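PDB 1K32: tricorn protease from Thermoplasma acidophilum, which probably acts as a serine protease that breaks down oligopeptides within a large self-compartmentalised assembly, downstream of the proteasome. Local coordinates for residues A112-D115 against N119-I122; G162-G167 against G194-I199; K186-V191 against E1008-D1013; F218-D223 against Q227-D232. All blocks are in the same frame, centred on the assembly; numbering follows the deposited sequence.

Contact 1: residues A112-D115 against N119-I122; sequences AGFD and NLII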
loop_
_atom_site.group_PDB
_atom_site.type_symbol
_atom_site.label_atom_id
_atom_site.label_comp_id
_atom_site.label_asym_id
_atom_site.label_seq_id
_atom_site.Cartn_x
_atom_site.Cartn_y
_atom_site.Cartn_z
ATOM N N ALA A 112 -36.301 -56.708 -14.518
ATOM C CA ALA A 112 -37.470 -56.741 -15.395
ATOM C C ALA A 112 -38.079 -58.138 -15.482
ATOM O O ALA A 112 -39.280 -58.289 -15.741
ATOM C CB ALA A 112 -37.081 -56.258 -16.785
ATOM N N GLY A 113 -37.242 -59.152 -15.263
ATOM C CA GLY A 113 -37.695 -60.526 -15.331
ATOM C C GLY A 113 -36.532 -61.483 -15.541
ATOM O O GLY A 113 -35.363 -61.085 -15.476
ATOM N N PHE A 114 -36.849 -62.752 -15.768
ATOM C CA PHE A 114 -35.828 -63.761 -15.997
ATOM C C PHE A 114 -36.218 -64.589 -17.211
ATOM O O PHE A 114 -37.376 -65.006 -17.340
ATOM C CB PHE A 114 -35.676 -64.666 -14.775
ATOM C CG PHE A 114 -35.369 -63.931 -13.510
ATOM C CD1 PHE A 114 -36.398 -63.412 -12.727
ATOM C CD2 PHE A 114 -34.048 -63.745 -13.096
ATOM C CE1 PHE A 114 -36.121 -62.718 -11.550
ATOM C CE2 PHE A 114 -33.760 -63.056 -11.927
ATOM C CZ PHE A 114 -34.804 -62.539 -11.147
ATOM N N ASP A 115 -35.255 -64.826 -18.098
ATOM C CA ASP A 115 -35.533 -65.587 -19.292
ATOM C C ASP A 115 -35.626 -67.075 -18.959
ATOM O O ASP A 115 -35.360 -67.481 -17.829
ATOM C CB ASP A 115 -34.472 -65.293 -20.376
ATOM C CG ASP A 115 -33.114 -65.892 -20.067
ATOM O OD1 ASP A 115 -32.121 -65.417 -20.655
ATOM O OD2 ASP A 115 -33.030 -66.838 -19.262
ATOM N N ASN A 119 -31.510 -66.422 -16.811
ATOM C CA ASN A 119 -30.670 -65.229 -16.791
ATOM C C ASN A 119 -31.455 -63.982 -16.433
ATOM O O ASN A 119 -32.610 -63.814 -16.837
ATOM C CB ASN A 119 -29.999 -65.013 -18.147
ATOM C CG ASN A 119 -29.199 -66.214 -18.588
ATOM O OD1 ASN A 119 -29.502 -66.834 -19.607
ATOM N ND2 ASN A 119 -28.175 -66.557 -17.820
ATOM N N LEU A 120 -30.811 -63.102 -15.677
ATOM C CA LEU A 120 -31.430 -61.852 -15.268
ATOM C C LEU A 120 -31.622 -60.895 -16.443
ATOM O O LEU A 120 -30.717 -60.705 -17.252
ATOM C CB LEU A 120 -30.568 -61.164 -14.217
ATOM C CG LEU A 120 -31.006 -59.759 -13.790
ATOM C CD1 LEU A 120 -32.404 -59.818 -13.196
ATOM C CD2 LEU A 120 -30.012 -59.204 -12.772
ATOM N N ILE A 121 -32.820 -60.321 -16.539
ATOM C CA ILE A 121 -33.123 -59.319 -17.555
ATOM C C ILE A 121 -33.392 -58.053 -16.754
ATOM O O ILE A 121 -34.192 -58.068 -15.812
ATOM C CB ILE A 121 -34.401 -59.634 -18.375
ATOM C CG1 ILE A 121 -34.284 -61.010 -19.042
ATOM C CG2 ILE A 121 -34.591 -58.537 -19.439
ATOM C CD1 ILE A 121 -33.095 -61.123 -19.986
ATOM N N ILE A 122 -32.718 -56.969 -17.114
ATOM C CA ILE A 122 -32.903 -55.715 -16.418
ATOM C C ILE A 122 -33.516 -54.682 -17.324
ATOM O O ILE A 122 -33.460 -54.797 -18.547
ATOM C CB ILE A 122 -31.570 -55.135 -15.855
ATOM C CG1 ILE A 122 -30.565 -54.894 -16.980
ATOM C CG2 ILE A 122 -31.014 -56.058 -14.793
ATOM C CD1 ILE A 122 -29.271 -54.226 -16.485
#
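The ring of F114 meets L120 obliquely, its CE2 atom 3.7 Å from CD1 of L120. F61, outside the pair, meets this phenylalanine with its own ring tilted well away from parallel and also touches L120, so one aromatic group covers both partners. The second flat group is the carboxylate of D115, and N119 N approaches it from above its plane rather than at its rim, 2.9 Å from OD2. That placement follows from the D115 first torsion (72°), which sets CG between the backbone N and the carbonyl carbon and turns the carboxylate back over the turn. D117 N and G118 N add weak bonds to the same OD2. With an alanine in place of D115, N119 N would probably be left without its carboxylate acceptor and the turn would be freer to move. The backbone closes the same end, D115 N giving a bond of 3.1 Å to N119 O. Farther along, I121 N donates to G113 O, while I121 O accepts twice from one face of its plane, from A112 N at 2.8 Å and from G113 N at 3.3 Å. G113 has backbone angles at which a CB would collide with the preceding carbonyl O. Two residues opposite one make a classic beta bulge, here set in the hairpin that forms the first two strands of a four-stranded propeller blade.

Contact 2: residues G162-G167 against G194-I199; sequences GRRVIG and GAFKKI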
loop_
_atom_site.group_PDB
_atom_site.type_symbol
_atom_site.label_atom_id
_atom_site.label_comp_id
_atom_site.label_asym_id
_atom_site.label_seq_id
_atom_site.Cartn_x
_atom_site.Cartn_y
_atom_site.Cartn_z
ATOM N N GLY A 162 -42.475 -70.210 -24.412
ATOM C CA GLY A 162 -41.490 -69.703 -25.343
ATOM C C GLY A 162 -41.690 -68.268 -25.802
ATOM O O GLY A 162 -40.727 -67.622 -26.218
ATOM N N ARG A 163 -42.912 -67.746 -25.746
ATOM C CA ARG A 163 -43.101 -66.372 -26.197
ATOM C C ARG A 163 -42.954 -65.315 -25.115
ATOM O O ARG A 163 -43.308 -65.531 -23.955
ATOM C CB ARG A 163 -44.437 -66.208 -26.928
ATOM C CG ARG A 163 -45.598 -66.985 -26.371
ATOM C CD ARG A 163 -46.837 -66.687 -27.191
ATOM N NE ARG A 163 -48.037 -67.258 -26.596
ATOM C CZ ARG A 163 -49.272 -66.862 -26.882
ATOM N NH1 ARG A 163 -50.301 -67.448 -26.286
ATOM N NH2 ARG A 163 -49.480 -65.877 -27.750
ATOM N N ARG A 164 -42.417 -64.167 -25.516
ATOM C CA ARG A 164 -42.179 -63.056 -24.610
ATOM C C ARG A 164 -43.436 -62.232 -24.340
ATOM O O ARG A 164 -44.190 -61.920 -25.259
ATOM C CB ARG A 164 -41.094 -62.143 -25.187
ATOM C CG ARG A 164 -39.833 -62.884 -25.672
ATOM C CD ARG A 164 -38.672 -61.919 -25.897
ATOM N NE ARG A 164 -38.006 -62.081 -27.188
ATOM C CZ ARG A 164 -38.638 -62.089 -28.354
ATOM N NH1 ARG A 164 -37.968 -62.230 -29.484
ATOM N NH2 ARG A 164 -39.954 -61.974 -28.385
ATOM N N VAL A 165 -43.652 -61.899 -23.070
ATOM C CA VAL A 165 -44.792 -61.076 -22.657
ATOM C C VAL A 165 -44.170 -59.771 -22.158
ATOM O O VAL A 165 -43.303 -59.776 -21.284
ATOM C CB VAL A 165 -45.607 -61.722 -21.517
ATOM C CG1 VAL A 165 -46.837 -60.861 -21.220
ATOM C CG2 VAL A 165 -46.044 -63.123 -21.912
ATOM N N ILE A 166 -44.609 -58.656 -22.721
ATOM C CA ILE A 166 -44.026 -57.385 -22.349
ATOM C C ILE A 166 -44.977 -56.425 -21.670
ATOM O O ILE A 166 -46.064 -56.136 -22.162
ATOM C CB ILE A 166 -43.384 -56.727 -23.587
ATOM C CG1 ILE A 166 -42.210 -57.609 -24.052
ATOM C CG2 ILE A 166 -42.942 -55.300 -23.273
ATOM C CD1 ILE A 166 -41.606 -57.229 -25.372
ATOM N N GLY A 167 -44.548 -55.963 -20.503
ATOM C CA GLY A 167 -45.327 -55.006 -19.753
ATOM C C GLY A 167 -44.701 -53.640 -19.974
ATOM O O GLY A 167 -43.499 -53.443 -19.725
ATOM N N GLY A 194 -40.924 -62.941 -32.977
ATOM C CA GLY A 194 -40.590 -61.602 -33.423
ATOM C C GLY A 194 -41.779 -60.679 -33.642
ATOM O O GLY A 194 -41.603 -59.473 -33.728
ATOM N N ALA A 195 -42.980 -61.238 -33.724
ATOM C CA ALA A 195 -44.200 -60.457 -33.940
ATOM C C ALA A 195 -44.993 -60.309 -32.639
ATOM O O ALA A 195 -45.198 -61.280 -31.910
ATOM C CB ALA A 195 -45.064 -61.126 -35.003
ATOM N N PHE A 196 -45.451 -59.096 -32.352
ATOM C CA PHE A 196 -46.198 -58.862 -31.125
ATOM C C PHE A 196 -47.573 -58.246 -31.308
ATOM O O PHE A 196 -47.828 -57.519 -32.261
ATOM C CB PHE A 196 -45.392 -57.978 -30.174
ATOM C CG PHE A 196 -44.132 -58.614 -29.683
ATOM C CD1 PHE A 196 -43.046 -58.783 -30.534
ATOM C CD2 PHE A 196 -44.027 -59.043 -28.363
ATOM C CE1 PHE A 196 -41.868 -59.371 -30.074
ATOM C CE2 PHE A 196 -42.856 -59.630 -27.896
ATOM C CZ PHE A 196 -41.774 -59.792 -28.758
ATOM N N LYS A 197 -48.442 -58.537 -30.351
ATOM C CA LYS A 197 -49.799 -58.035 -30.342
ATOM C C LYS A 197 -50.098 -57.459 -28.958
ATOM O O LYS A 197 -49.661 -57.999 -27.945
ATOM C CB LYS A 197 -50.766 -59.183 -30.648
ATOM C CG LYS A 197 -52.221 -58.874 -30.372
ATOM C CD LYS A 197 -53.090 -60.111 -30.588
ATOM C CE LYS A 197 -54.563 -59.790 -30.370
ATOM N NZ LYS A 197 -55.428 -61.000 -30.531
ATOM N N LYS A 198 -50.831 -56.354 -28.917
ATOM C CA LYS A 198 -51.205 -55.735 -27.647
ATOM C C LYS A 198 -52.439 -56.494 -27.135
ATOM O O LYS A 198 -53.474 -56.511 -27.803
ATOM C CB LYS A 198 -51.540 -54.265 -27.882
ATOM C CG LYS A 198 -51.780 -53.441 -26.628
ATOM C CD LYS A 198 -52.080 -51.995 -27.004
ATOM C CE LYS A 198 -53.325 -51.933 -27.897
ATOM N NZ LYS A 198 -53.618 -50.548 -28.323
ATOM N N ILE A 199 -52.338 -57.138 -25.972
ATOM C CA ILE A 199 -53.470 -57.910 -25.448
ATOM C C ILE A 199 -54.215 -57.299 -24.262
ATOM O O ILE A 199 -55.388 -57.605 -24.042
ATOM C CB ILE A 199 -53.054 -59.357 -25.056
ATOM C CG1 ILE A 199 -51.798 -59.326 -24.187
ATOM C CG2 ILE A 199 -52.835 -60.204 -26.305
ATOM C CD1 ILE A 199 -51.452 -60.677 -23.593
#
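Within a four-stranded antiparallel propeller blade, I166 and R164 of the second strand meet F196 of the fourth across the width of the third. The CA atoms of R164 and F196 lie 8.7 Å apart, about two strand spacings, so the strands do not pair and side chains carry most of the contact. I166 sends its CD1 methyl obliquely to the F196 ring, 3.7 Å from CE2, the two side chains crossing at about a right angle. With chi1 of F196 at -65°, the ring extends back over the intervening strand until CE2 also comes within 3.7 Å of R164 O. Such packing across a middle strand reflects the blade topology, in which strands 163-168 and 195-200 both flank strand 186-192 and their alternate residues share a face. R164 runs beside the same ring, with CB 4.1 Å from F196 CE2, then bends at its third torsion; the closest approach of its outer nitrogen to the ring is too short to be trusted. The charge of R164 is met by E190 on that middle strand, in a salt bridge. P1011, from the short helix 1011-1015, packs on both I166 and F196, and L151 touches all three side chains.

Contact 3: residues K186-V191 against E1008-D1013; sequences KIWIEV and EYAPHD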
loop_
_atom_site.group_PDB
_atom_site.type_symbol
_atom_site.label_atom_id
_atom_site.label_comp_id
_atom_site.label_asym_id
_atom_site.label_seq_id
_atom_site.Cartn_x
_atom_site.Cartn_y
_atom_site.Cartn_z
ATOM N N LYS A 186 -49.655 -51.192 -20.101
ATOM C CA LYS A 186 -50.280 -52.046 -21.110
ATOM C C LYS A 186 -49.420 -53.303 -21.310
ATOM O O LYS A 186 -48.214 -53.298 -21.039
ATOM C CB LYS A 186 -50.402 -51.291 -22.439
ATOM C CG LYS A 186 -51.248 -50.022 -22.389
ATOM C CD LYS A 186 -51.264 -49.312 -23.744
ATOM C CE LYS A 186 -52.161 -48.079 -23.718
ATOM N NZ LYS A 186 -52.421 -47.515 -25.071
ATOM N N ILE A 187 -50.033 -54.373 -21.794
ATOM C CA ILE A 187 -49.301 -55.612 -21.990
ATOM C C ILE A 187 -49.344 -56.102 -23.430
ATOM O O ILE A 187 -50.385 -56.059 -24.092
ATOM C CB ILE A 187 -49.843 -56.735 -21.070
ATOM C CG1 ILE A 187 -49.821 -56.268 -19.607
ATOM C CG2 ILE A 187 -49.007 -58.000 -21.249
ATOM C CD1 ILE A 187 -50.308 -57.294 -18.622
ATOM N N TRP A 188 -48.197 -56.567 -23.911
ATOM C CA TRP A 188 -48.092 -57.089 -25.266
ATOM C C TRP A 188 -47.585 -58.517 -25.164
ATOM O O TRP A 188 -46.913 -58.862 -24.195
ATOM C CB TRP A 188 -47.096 -56.282 -26.097
ATOM C CG TRP A 188 -47.516 -54.894 -26.468
ATOM C CD1 TRP A 188 -47.727 -53.842 -25.624
ATOM C CD2 TRP A 188 -47.709 -54.386 -27.797
ATOM N NE1 TRP A 188 -48.032 -52.711 -26.343
ATOM C CE2 TRP A 188 -48.028 -53.013 -27.677
ATOM C CE3 TRP A 188 -47.640 -54.959 -29.078
ATOM C CZ2 TRP A 188 -48.279 -52.198 -28.792
ATOM C CZ3 TRP A 188 -47.890 -54.150 -30.188
ATOM C CH2 TRP A 188 -48.207 -52.777 -30.033
ATOM N N ILE A 189 -47.896 -59.340 -26.162
ATOM C CA ILE A 189 -47.437 -60.722 -26.172
ATOM C C ILE A 189 -46.978 -61.133 -27.567
ATOM O O ILE A 189 -47.550 -60.720 -28.578
ATOM C CB ILE A 189 -48.541 -61.687 -25.682
ATOM C CG1 ILE A 189 -47.952 -63.072 -25.448
ATOM C CG2 ILE A 189 -49.656 -61.783 -26.706
ATOM C CD1 ILE A 189 -48.848 -63.977 -24.635
ATOM N N GLU A 190 -45.927 -61.941 -27.613
ATOM C CA GLU A 190 -45.383 -62.403 -28.878
ATOM C C GLU A 190 -46.327 -63.470 -29.419
ATOM O O GLU A 190 -46.781 -64.326 -28.673
ATOM C CB GLU A 190 -43.986 -62.978 -28.648
ATOM C CG GLU A 190 -43.141 -63.143 -29.894
ATOM C CD GLU A 190 -41.761 -63.698 -29.577
ATOM O OE1 GLU A 190 -40.880 -63.672 -30.459
ATOM O OE2 GLU A 190 -41.552 -64.164 -28.440
ATOM N N VAL A 191 -46.647 -63.405 -30.704
ATOM C CA VAL A 191 -47.547 -64.391 -31.297
ATOM C C VAL A 191 -46.802 -65.232 -32.328
ATOM O O VAL A 191 -47.055 -66.425 -32.486
ATOM C CB VAL A 191 -48.768 -63.713 -31.970
ATOM C CG1 VAL A 191 -49.650 -63.075 -30.919
ATOM C CG2 VAL A 191 -48.304 -62.664 -32.961
ATOM N N GLU A 1008 -48.703 -46.723 -33.568
ATOM C CA GLU A 1008 -48.085 -47.429 -32.459
ATOM C C GLU A 1008 -46.619 -47.671 -32.805
ATOM O O GLU A 1008 -46.224 -47.655 -33.972
ATOM C CB GLU A 1008 -48.741 -48.799 -32.246
ATOM C CG GLU A 1008 -50.187 -48.783 -31.798
ATOM C CD GLU A 1008 -50.360 -48.186 -30.416
ATOM O OE1 GLU A 1008 -49.638 -48.614 -29.485
ATOM O OE2 GLU A 1008 -51.220 -47.288 -30.262
ATOM N N TYR A 1009 -45.819 -47.898 -31.777
ATOM C CA TYR A 1009 -44.412 -48.205 -31.947
ATOM C C TYR A 1009 -44.311 -49.557 -31.235
ATOM O O TYR A 1009 -43.965 -49.628 -30.063
ATOM C CB TYR A 1009 -43.549 -47.157 -31.247
ATOM C CG TYR A 1009 -42.117 -47.077 -31.745
ATOM C CD1 TYR A 1009 -41.404 -48.224 -32.091
ATOM C CD2 TYR A 1009 -41.462 -45.846 -31.822
ATOM C CE1 TYR A 1009 -40.067 -48.147 -32.497
ATOM C CE2 TYR A 1009 -40.139 -45.755 -32.223
ATOM C CZ TYR A 1009 -39.448 -46.904 -32.556
ATOM O OH TYR A 1009 -38.132 -46.791 -32.918
ATOM N N ALA A 1010 -44.642 -50.625 -31.957
ATOM C CA ALA A 1010 -44.635 -51.979 -31.409
ATOM C C ALA A 1010 -43.248 -52.554 -31.119
ATOM O O ALA A 1010 -42.248 -52.085 -31.655
ATOM C CB ALA A 1010 -45.383 -52.895 -32.342
ATOM N N PRO A 1011 -43.180 -53.597 -30.268
ATOM C CA PRO A 1011 -41.896 -54.217 -29.931
ATOM C C PRO A 1011 -41.171 -54.699 -31.182
ATOM O O PRO A 1011 -39.961 -54.535 -31.299
ATOM C CB PRO A 1011 -42.298 -55.369 -29.009
ATOM C CG PRO A 1011 -43.517 -54.829 -28.322
ATOM C CD PRO A 1011 -44.269 -54.210 -29.488
ATOM N N HIS A 1012 -41.914 -55.276 -32.123
ATOM C CA HIS A 1012 -41.303 -55.767 -33.348
ATOM C C HIS A 1012 -40.763 -54.635 -34.208
ATOM O O HIS A 1012 -39.912 -54.854 -35.069
ATOM C CB HIS A 1012 -42.282 -56.660 -34.139
ATOM C CG HIS A 1012 -43.668 -56.104 -34.261
ATOM N ND1 HIS A 1012 -44.000 -55.114 -35.162
ATOM C CD2 HIS A 1012 -44.813 -56.417 -33.608
ATOM C CE1 HIS A 1012 -45.290 -54.843 -35.060
ATOM N NE2 HIS A 1012 -45.806 -55.620 -34.125
ATOM N N ASP A 1013 -41.247 -53.417 -33.969
ATOM C CA ASP A 1013 -40.753 -52.257 -34.712
ATOM C C ASP A 1013 -39.348 -51.979 -34.189
ATOM O O ASP A 1013 -38.430 -51.722 -34.961
ATOM C CB ASP A 1013 -41.659 -51.041 -34.490
ATOM C CG ASP A 1013 -42.965 -51.142 -35.255
ATOM O OD1 ASP A 1013 -44.035 -50.863 -34.677
ATOM O OD2 ASP A 1013 -42.920 -51.496 -36.449
#
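Strand 186-190 faces the start of helix 1011-1013 without direct backbone pairing, the nearest CA atoms, those of W188 and P1011, being 8.3 Å apart. The gap is bridged by the indole of W188: turned to the side of its own backbone N (chi1 -70°), it extends its six-membered ring to A1010 and P1011. P1011 comes over one face of the six-membered ring, its CD atom 3.8 Å from the ring centroid in a CH-pi contact. A1010 approaches more obliquely, with CB 3.5 Å from W188 CZ3. At the edge, in the plane of the ring, E1008 OE1 lies 3.9 Å from CZ2. A leucine in place of W188 would probably leave P1011 without its aromatic face and open a gap beneath A1010. The helix start is itself well defined: A1010 is the N-cap, and its N gives a 2.8 Å bond to D1013 OD1 through the anti lone pair, while D1013 N returns one to A1010 O. R168 makes a cation-pi contact with W188, and K186 NZ, salt-bridged to D201, remains 5.3 Å from E1008 OE1. The propeller blade thus meets the chain just past the last strand of the parallel protease sheet. The carboxylate at the ring edge and the cation of R168 would probably polarise the indole, but the contact itself rests on apolar and CH-pi packing.

Contact 4: residues F218-D223 against Q227-D232; sequences FITDID and QIYSTD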
loop_
_atom_site.group_PDB
_atom_site.type_symbol
_atom_site.label_atom_id
_atom_site.label_comp_id
_atom_site.label_asym_id
_atom_site.label_seq_id
_atom_site.Cartn_x
_atom_site.Cartn_y
_atom_site.Cartn_z
ATOM N N PHE A 218 -52.588 -59.285 -12.583
ATOM C CA PHE A 218 -52.103 -57.921 -12.454
ATOM C C PHE A 218 -53.025 -57.084 -11.587
ATOM O O PHE A 218 -54.079 -57.551 -11.131
ATOM C CB PHE A 218 -51.975 -57.280 -13.843
ATOM C CG PHE A 218 -53.245 -57.313 -14.648
ATOM C CD1 PHE A 218 -54.243 -56.367 -14.444
ATOM C CD2 PHE A 218 -53.454 -58.313 -15.598
ATOM C CE1 PHE A 218 -55.440 -56.418 -15.180
ATOM C CE2 PHE A 218 -54.637 -58.373 -16.336
ATOM C CZ PHE A 218 -55.637 -57.422 -16.124
ATOM N N ILE A 219 -52.641 -55.832 -11.392
ATOM C CA ILE A 219 -53.425 -54.932 -10.571
ATOM C C ILE A 219 -53.941 -53.718 -11.328
ATOM O O ILE A 219 -53.230 -53.141 -12.162
ATOM C CB ILE A 219 -52.588 -54.436 -9.368
ATOM C CG1 ILE A 219 -52.228 -55.616 -8.459
ATOM C CG2 ILE A 219 -53.357 -53.348 -8.602
ATOM C CD1 ILE A 219 -51.230 -55.269 -7.374
ATOM N N THR A 220 -55.192 -53.340 -11.049
ATOM C CA THR A 220 -55.779 -52.142 -11.652
ATOM C C THR A 220 -56.976 -51.675 -10.842
ATOM O O THR A 220 -57.532 -52.432 -10.056
ATOM C CB THR A 220 -56.188 -52.352 -13.125
ATOM O OG1 THR A 220 -56.462 -51.075 -13.716
ATOM C CG2 THR A 220 -57.414 -53.226 -13.235
ATOM N N ASP A 221 -57.365 -50.423 -11.009
ATOM C CA ASP A 221 -58.490 -49.903 -10.245
ATOM C C ASP A 221 -59.654 -49.495 -11.142
ATOM O O ASP A 221 -60.366 -48.527 -10.864
ATOM C CB ASP A 221 -58.034 -48.723 -9.376
ATOM C CG ASP A 221 -57.438 -47.584 -10.192
ATOM O OD1 ASP A 221 -56.874 -46.648 -9.587
ATOM O OD2 ASP A 221 -57.534 -47.617 -11.436
ATOM N N ILE A 222 -59.862 -50.263 -12.207
ATOM C CA ILE A 222 -60.930 -49.960 -13.146
ATOM C C ILE A 222 -62.312 -49.919 -12.499
ATOM O O ILE A 222 -63.225 -49.300 -13.035
ATOM C CB ILE A 222 -60.957 -50.968 -14.298
ATOM C CG1 ILE A 222 -61.946 -50.493 -15.364
ATOM C CG2 ILE A 222 -61.318 -52.347 -13.764
ATOM C CD1 ILE A 222 -61.835 -51.211 -16.674
ATOM N N ASP A 223 -62.465 -50.567 -11.349
ATOM C CA ASP A 223 -63.749 -50.580 -10.661
ATOM C C ASP A 223 -63.803 -49.599 -9.486
ATOM O O ASP A 223 -64.731 -49.630 -8.679
ATOM C CB ASP A 223 -64.078 -52.015 -10.211
ATOM C CG ASP A 223 -64.399 -52.943 -11.396
ATOM O OD1 ASP A 223 -64.159 -54.165 -11.305
ATOM O OD2 ASP A 223 -64.903 -52.444 -12.426
ATOM N N GLN A 227 -57.452 -53.726 -7.239
ATOM C CA GLN A 227 -57.812 -55.122 -7.012
ATOM C C GLN A 227 -56.947 -55.984 -7.921
ATOM O O GLN A 227 -56.316 -55.481 -8.857
ATOM C CB GLN A 227 -59.282 -55.384 -7.367
ATOM C CG GLN A 227 -60.281 -54.382 -6.786
ATOM C CD GLN A 227 -60.466 -54.516 -5.290
ATOM O OE1 GLN A 227 -61.134 -53.691 -4.666
ATOM N NE2 GLN A 227 -59.895 -55.557 -4.709
ATOM N N ILE A 228 -56.925 -57.279 -7.644
ATOM C CA ILE A 228 -56.184 -58.212 -8.468
ATOM C C ILE A 228 -57.139 -58.757 -9.525
ATOM O O ILE A 228 -58.242 -59.192 -9.204
ATOM C CB ILE A 228 -55.632 -59.382 -7.624
ATOM C CG1 ILE A 228 -54.722 -58.829 -6.525
ATOM C CG2 ILE A 228 -54.861 -60.364 -8.513
ATOM C CD1 ILE A 228 -54.121 -59.904 -5.643
ATOM N N TYR A 229 -56.720 -58.692 -10.784
ATOM C CA TYR A 229 -57.501 -59.193 -11.918
ATOM C C TYR A 229 -56.612 -60.161 -12.691
ATOM O O TYR A 229 -55.434 -60.335 -12.358
ATOM C CB TYR A 229 -57.887 -58.059 -12.880
ATOM C CG TYR A 229 -58.867 -57.041 -12.337
ATOM C CD1 TYR A 229 -58.457 -56.071 -11.428
ATOM C CD2 TYR A 229 -60.210 -57.059 -12.724
ATOM C CE1 TYR A 229 -59.344 -55.150 -10.915
ATOM C CE2 TYR A 229 -61.120 -56.136 -12.214
ATOM C CZ TYR A 229 -60.674 -55.185 -11.305
ATOM O OH TYR A 229 -61.542 -54.277 -10.758
ATOM N N SER A 230 -57.173 -60.780 -13.725
ATOM C CA SER A 230 -56.398 -61.675 -14.572
ATOM C C SER A 230 -57.108 -61.872 -15.909
ATOM O O SER A 230 -58.309 -61.594 -16.036
ATOM C CB SER A 230 -56.169 -63.030 -13.886
ATOM O OG SER A 230 -57.337 -63.829 -13.900
ATOM N N THR A 231 -56.346 -62.312 -16.908
ATOM C CA THR A 231 -56.879 -62.588 -18.239
ATOM C C THR A 231 -56.126 -63.804 -18.760
ATOM O O THR A 231 -55.160 -64.241 -18.142
ATOM C CB THR A 231 -56.629 -61.423 -19.233
ATOM O OG1 THR A 231 -55.216 -61.247 -19.428
ATOM C CG2 THR A 231 -57.249 -60.119 -18.718
ATOM N N ASP A 232 -56.564 -64.364 -19.884
ATOM C CA ASP A 232 -55.829 -65.482 -20.457
ATOM C C ASP A 232 -54.699 -64.822 -21.250
ATOM O O ASP A 232 -54.667 -63.598 -21.353
ATOM C CB ASP A 232 -56.714 -66.334 -21.375
ATOM C CG ASP A 232 -57.454 -65.515 -22.422
ATOM O OD1 ASP A 232 -56.856 -64.614 -23.051
ATOM O OD2 ASP A 232 -58.652 -65.796 -22.630
#
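F218 and Y229 satisfy each other's backbone in both directions. F218 N donates to Y229 O at 3.0 Å, and Y229 N returns a nearly straight bond (174°) to F218 O at 2.9 Å. After the non-hydrogen-bonded pair I219 and I228, the pattern recurs: T220 N reaches Q227 O at 3.3 Å, and Q227 N reaches T220 O at 3.1 Å. I228 N, which faces away from strand 215-220, is met by T242 OG1. The phenol is satisfied as well: Y229 OH donates to D223 OD1 at 2.7 Å, the oxygen lying in the plane of the ring at its edge while the hydroxyl comes from above the carboxylate plane. This ties a buried tyrosine to an exposed residue of the turn. T220 packs its CG2 methyl 3.5 Å from Y229 CD1, and its hydroxyl is hydrogen-bonded to T204 OG1 and H205 O; S230 OG is held by R215. F218 takes a chi1 of 55°, which folds its ring under the neighbouring strand, with Y229 O over one face and T231 CG2 at the edge, 3.9 Å from CE2. I219 and I228 point to the other face of the sheet, where L252 of the following blade packs against both. The arrangement is a strongly twisted antiparallel hairpin, the second and third strands of a four-stranded blade in the six-bladed propeller.

Contacts 1 and 4 are local hairpins in separate blades, their centres 24 Å apart, and each combines backbone pairing with a turn aspartate; contact 1 is interrupted by a bulge, whereas contact 4 keeps a regular alternation. Contacts 2 and 3 involve a third blade and work mainly through side chains, with no backbone pairing between their segments. Their centres are only 6 Å apart: contact 3 uses strand 186-192, which lies between the two strands of contact 2, and its W188 O lies 2.7 Å from I166 N in a probable hydrogen bond. Contact 2 stays inside that blade, while contact 3 spans over 800 residues to reach the protease part. All four are largely buried; D223 in contact 4 is the one touching residue that is exposed.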